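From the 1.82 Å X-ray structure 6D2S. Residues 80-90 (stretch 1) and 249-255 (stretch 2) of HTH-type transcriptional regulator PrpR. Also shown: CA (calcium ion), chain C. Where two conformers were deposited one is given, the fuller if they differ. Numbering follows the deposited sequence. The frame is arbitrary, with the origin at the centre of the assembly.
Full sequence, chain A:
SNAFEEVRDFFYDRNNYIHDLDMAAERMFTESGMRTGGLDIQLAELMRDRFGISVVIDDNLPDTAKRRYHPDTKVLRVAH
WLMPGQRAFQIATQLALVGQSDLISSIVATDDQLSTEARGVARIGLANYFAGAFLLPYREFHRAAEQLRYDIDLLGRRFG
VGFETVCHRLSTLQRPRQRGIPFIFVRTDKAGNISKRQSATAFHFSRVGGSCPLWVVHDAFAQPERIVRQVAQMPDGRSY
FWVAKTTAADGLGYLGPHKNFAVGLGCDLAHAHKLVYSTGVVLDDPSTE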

# COMPACT_ATOMS: atom_id res chain seq x y z
N HIS A 80 18.41 -6.61 -6.04
CA HIS A 80 19.08 -5.47 -6.68
C HIS A 80 18.22 -4.82 -7.75
O HIS A 80 18.41 -3.63 -8.05
CB HIS A 80 20.41 -5.94 -7.28
CG HIS A 80 20.24 -6.67 -8.58
ND1 HIS A 80 19.58 -7.88 -8.67
CD2 HIS A 80 20.61 -6.35 -9.84
CE1 HIS A 80 19.57 -8.27 -9.93
NE2 HIS A 80 20.19 -7.36 -10.66
N TRP A 81 17.30 -5.56 -8.37
CA TRP A 81 16.50 -4.96 -9.43
C TRP A 81 15.38 -4.06 -8.90
O TRP A 81 14.66 -3.47 -9.71
CB TRP A 81 15.92 -6.05 -10.34
CG TRP A 81 15.18 -7.15 -9.64
CD1 TRP A 81 15.70 -8.32 -9.18
CD2 TRP A 81 13.77 -7.18 -9.34
NE1 TRP A 81 14.70 -9.08 -8.60
CE2 TRP A 81 13.52 -8.40 -8.68
CE3 TRP A 81 12.71 -6.30 -9.56
CZ2 TRP A 81 12.24 -8.76 -8.25
CZ3 TRP A 81 11.45 -6.65 -9.13
CH2 TRP A 81 11.22 -7.88 -8.48
N LEU A 82 15.24 -3.93 -7.58
CA LEU A 82 14.25 -3.03 -7.02
C LEU A 82 14.76 -1.59 -6.99
O LEU A 82 15.94 -1.35 -6.76
CB LEU A 82 13.88 -3.45 -5.60
CG LEU A 82 13.28 -4.84 -5.41
CD1 LEU A 82 13.15 -5.15 -3.92
CD2 LEU A 82 11.92 -4.96 -6.12
N MET A 83 13.85 -0.64 -7.25
CA MET A 83 14.17 0.76 -7.07
C MET A 83 14.25 1.10 -5.59
O MET A 83 13.78 0.33 -4.74
CB MET A 83 13.12 1.64 -7.76
CG MET A 83 13.11 1.54 -9.26
SD MET A 83 14.67 2.09 -9.98
CE MET A 83 14.72 3.79 -9.44
N PRO A 84 14.85 2.25 -5.24
CA PRO A 84 15.01 2.59 -3.82
C PRO A 84 13.73 2.50 -3.00
O PRO A 84 13.76 2.04 -1.85
CB PRO A 84 15.54 4.03 -3.87
CG PRO A 84 16.32 4.06 -5.16
CD PRO A 84 15.50 3.24 -6.12
N GLY A 85 12.59 2.90 -3.57
CA GLY A 85 11.35 2.83 -2.82
C GLY A 85 10.97 1.41 -2.46
O GLY A 85 10.53 1.14 -1.34
N GLN A 86 11.13 0.48 -3.40
CA GLN A 86 10.82 -0.92 -3.11
C GLN A 86 11.88 -1.57 -2.23
O GLN A 86 11.55 -2.44 -1.42
CB GLN A 86 10.64 -1.73 -4.40
CG GLN A 86 9.17 -1.98 -4.74
CD GLN A 86 8.39 -2.61 -3.57
OE1 GLN A 86 8.56 -3.78 -3.23
NE2 GLN A 86 7.53 -1.81 -2.95
N ARG A 87 13.15 -1.19 -2.39
CA ARG A 87 14.15 -1.63 -1.42
C ARG A 87 13.73 -1.24 -0.01
O ARG A 87 13.74 -2.05 0.92
CB ARG A 87 15.52 -1.04 -1.76
CG ARG A 87 16.09 -1.56 -3.07
CD ARG A 87 17.45 -0.94 -3.39
NE ARG A 87 17.95 -1.40 -4.68
CZ ARG A 87 19.20 -1.23 -5.11
NH1 ARG A 87 20.09 -0.61 -4.35
NH2 ARG A 87 19.57 -1.70 -6.30
N ALA A 88 13.36 0.03 0.18
CA ALA A 88 12.89 0.48 1.48
C ALA A 88 11.69 -0.33 1.94
O ALA A 88 11.60 -0.73 3.11
CB ALA A 88 12.53 1.97 1.43
N PHE A 89 10.74 -0.57 1.03
CA PHE A 89 9.54 -1.33 1.39
C PHE A 89 9.89 -2.72 1.92
O PHE A 89 9.33 -3.17 2.93
CB PHE A 89 8.61 -1.42 0.18
CG PHE A 89 7.25 -1.96 0.51
CD1 PHE A 89 6.21 -1.10 0.83
CD2 PHE A 89 7.01 -3.32 0.46
CE1 PHE A 89 4.94 -1.59 1.11
CE2 PHE A 89 5.75 -3.83 0.75
CZ PHE A 89 4.72 -2.96 1.07
N GLN A 90 10.83 -3.40 1.26
CA GLN A 90 11.25 -4.72 1.72
C GLN A 90 11.89 -4.65 3.09
O GLN A 90 11.65 -5.51 3.94
CB GLN A 90 12.22 -5.34 0.72
CG GLN A 90 11.59 -5.65 -0.61
CD GLN A 90 10.37 -6.54 -0.47
OE1 GLN A 90 10.44 -7.60 0.16
NE2 GLN A 90 9.25 -6.13 -1.07
N ALA A 249 5.54 -3.25 -14.93
CA ALA A 249 6.22 -4.43 -14.40
C ALA A 249 7.71 -4.12 -14.35
O ALA A 249 8.44 -4.31 -15.32
CB ALA A 249 5.93 -5.66 -15.25
N ASP A 250 8.16 -3.62 -13.20
CA ASP A 250 9.52 -3.13 -13.05
C ASP A 250 9.96 -3.22 -11.60
O ASP A 250 9.52 -4.11 -10.87
CB ASP A 250 9.61 -1.69 -13.57
CG ASP A 250 8.73 -0.73 -12.78
OD1 ASP A 250 8.80 0.49 -13.04
OD2 ASP A 250 8.00 -1.20 -11.88
N GLY A 251 10.82 -2.29 -11.15
CA GLY A 251 11.36 -2.32 -9.81
C GLY A 251 10.65 -1.45 -8.79
O GLY A 251 11.16 -1.31 -7.67
N LEU A 252 9.51 -0.87 -9.12
CA LEU A 252 8.80 -0.00 -8.19
C LEU A 252 7.38 -0.52 -7.98
O LEU A 252 6.82 -1.20 -8.84
CB LEU A 252 8.77 1.44 -8.71
CG LEU A 252 8.70 2.58 -7.70
CD1 LEU A 252 9.79 2.47 -6.65
CD2 LEU A 252 8.79 3.91 -8.43
N GLY A 253 6.80 -0.19 -6.82
CA GLY A 253 5.49 -0.69 -6.46
C GLY A 253 5.55 -2.08 -5.85
O GLY A 253 6.44 -2.87 -6.19
N TYR A 254 4.61 -2.40 -4.96
CA TYR A 254 4.68 -3.68 -4.27
C TYR A 254 4.15 -4.83 -5.10
O TYR A 254 4.39 -5.99 -4.74
CB TYR A 254 3.91 -3.62 -2.94
CG TYR A 254 2.42 -3.35 -3.06
CD1 TYR A 254 1.53 -4.39 -3.36
CD2 TYR A 254 1.90 -2.08 -2.87
CE1 TYR A 254 0.17 -4.14 -3.48
CE2 TYR A 254 0.54 -1.83 -2.98
CZ TYR A 254 -0.32 -2.86 -3.28
OH TYR A 254 -1.67 -2.61 -3.39
N LEU A 255 3.44 -4.57 -6.20
CA LEU A 255 2.91 -5.67 -7.00
C LEU A 255 4.03 -6.33 -7.80
O LEU A 255 4.86 -5.66 -8.41
CB LEU A 255 1.80 -5.17 -7.93
CG LEU A 255 0.50 -4.82 -7.19
CD1 LEU A 255 -0.49 -4.07 -8.08
CD2 LEU A 255 -0.16 -6.08 -6.61
CA CA C . 5.78 -1.27 -10.85
O HOH W 1 4.34 0.44 -9.88
O HOH W 2 4.00 -2.51 -10.06
O HOH W 3 7.31 -3.37 -10.74

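Stretch 2, an irregular segment, packs against the turn that leads into the helix beginning at Pro-84 and against the first turns of that helix. Ala-249 lies beyond reach of the other stretch, and the contact opens with Asp-250. Its CA-to-CB bond points away from stretch 1, so it is the backbone that meets the partner: Asp-250 O lies 3.6 Å from Trp-81 CZ3, at the edge of the indole and near its plane. The carboxylate serves its own segment instead. Asp-250 OD2 binds the calcium ion at 2.4 Å and also accepts a hydrogen bond from Leu-252 N (3.2 Å, 170°), tying the loop around the metal.

Gly-251 is the centre of the contact, where the backbones come closest, with its CA 4.1 Å from the CA of Leu-82. Its carbonyl accepts the one hydrogen bond between the stretches, from Met-83 N to Gly-251 O at 2.8 Å and a nearly straight 165°. Met-83 occupies the N-cap position, so this bond fixes the chain just before the helix starts. Two CA-H...O contacts flank it, from Gly-251 CA to Trp-81 O (3.5 Å) and from Leu-82 CA to Gly-251 O (3.6 Å). So close an approach leaves no space for a side chain: an ideal CB on Gly-251 would fall 2.4 Å from Trp-81 O, a clash.

Leu-252 works in two directions. Leu-252 O binds the calcium ion at 2.3 Å, while the side chain, set sideways at CB, bends nearer to stretch 1 and brings Leu-252 CD1 to 3.6 Å from Met-83 CB. The same methyl lies 4.2 Å from Gly-85 CA; a CB on that glycine would point toward stretch 2 and come within a tight 3.2 Å of Leu-252 CD1.

At Gly-253 the backbone adopts phi/psi of 83/150°, angles that by themselves call for glycine, since a CB would be jammed against the carbonyl of the preceding residue. Gly-253 O approaches Gln-86 CG to 3.2 Å, whereas Gly-253 N is buried without a polar partner in the model. Gln-86 runs along this part of the loop, its CB 3.3 Å from Gly-251 O and its NE2 3.6 Å from Tyr-254 N. Gln-86 OE1 accepts a hydrogen bond from Gln-90 NE2 (3.3 Å), one helical turn on.

Tyr-254 closes the contact through the base of its side chain: CB sits over one face of the Phe-89 ring, 4.1 Å from Phe-89 CE2, while the phenol leads away. Leu-255, pointing away, takes no part.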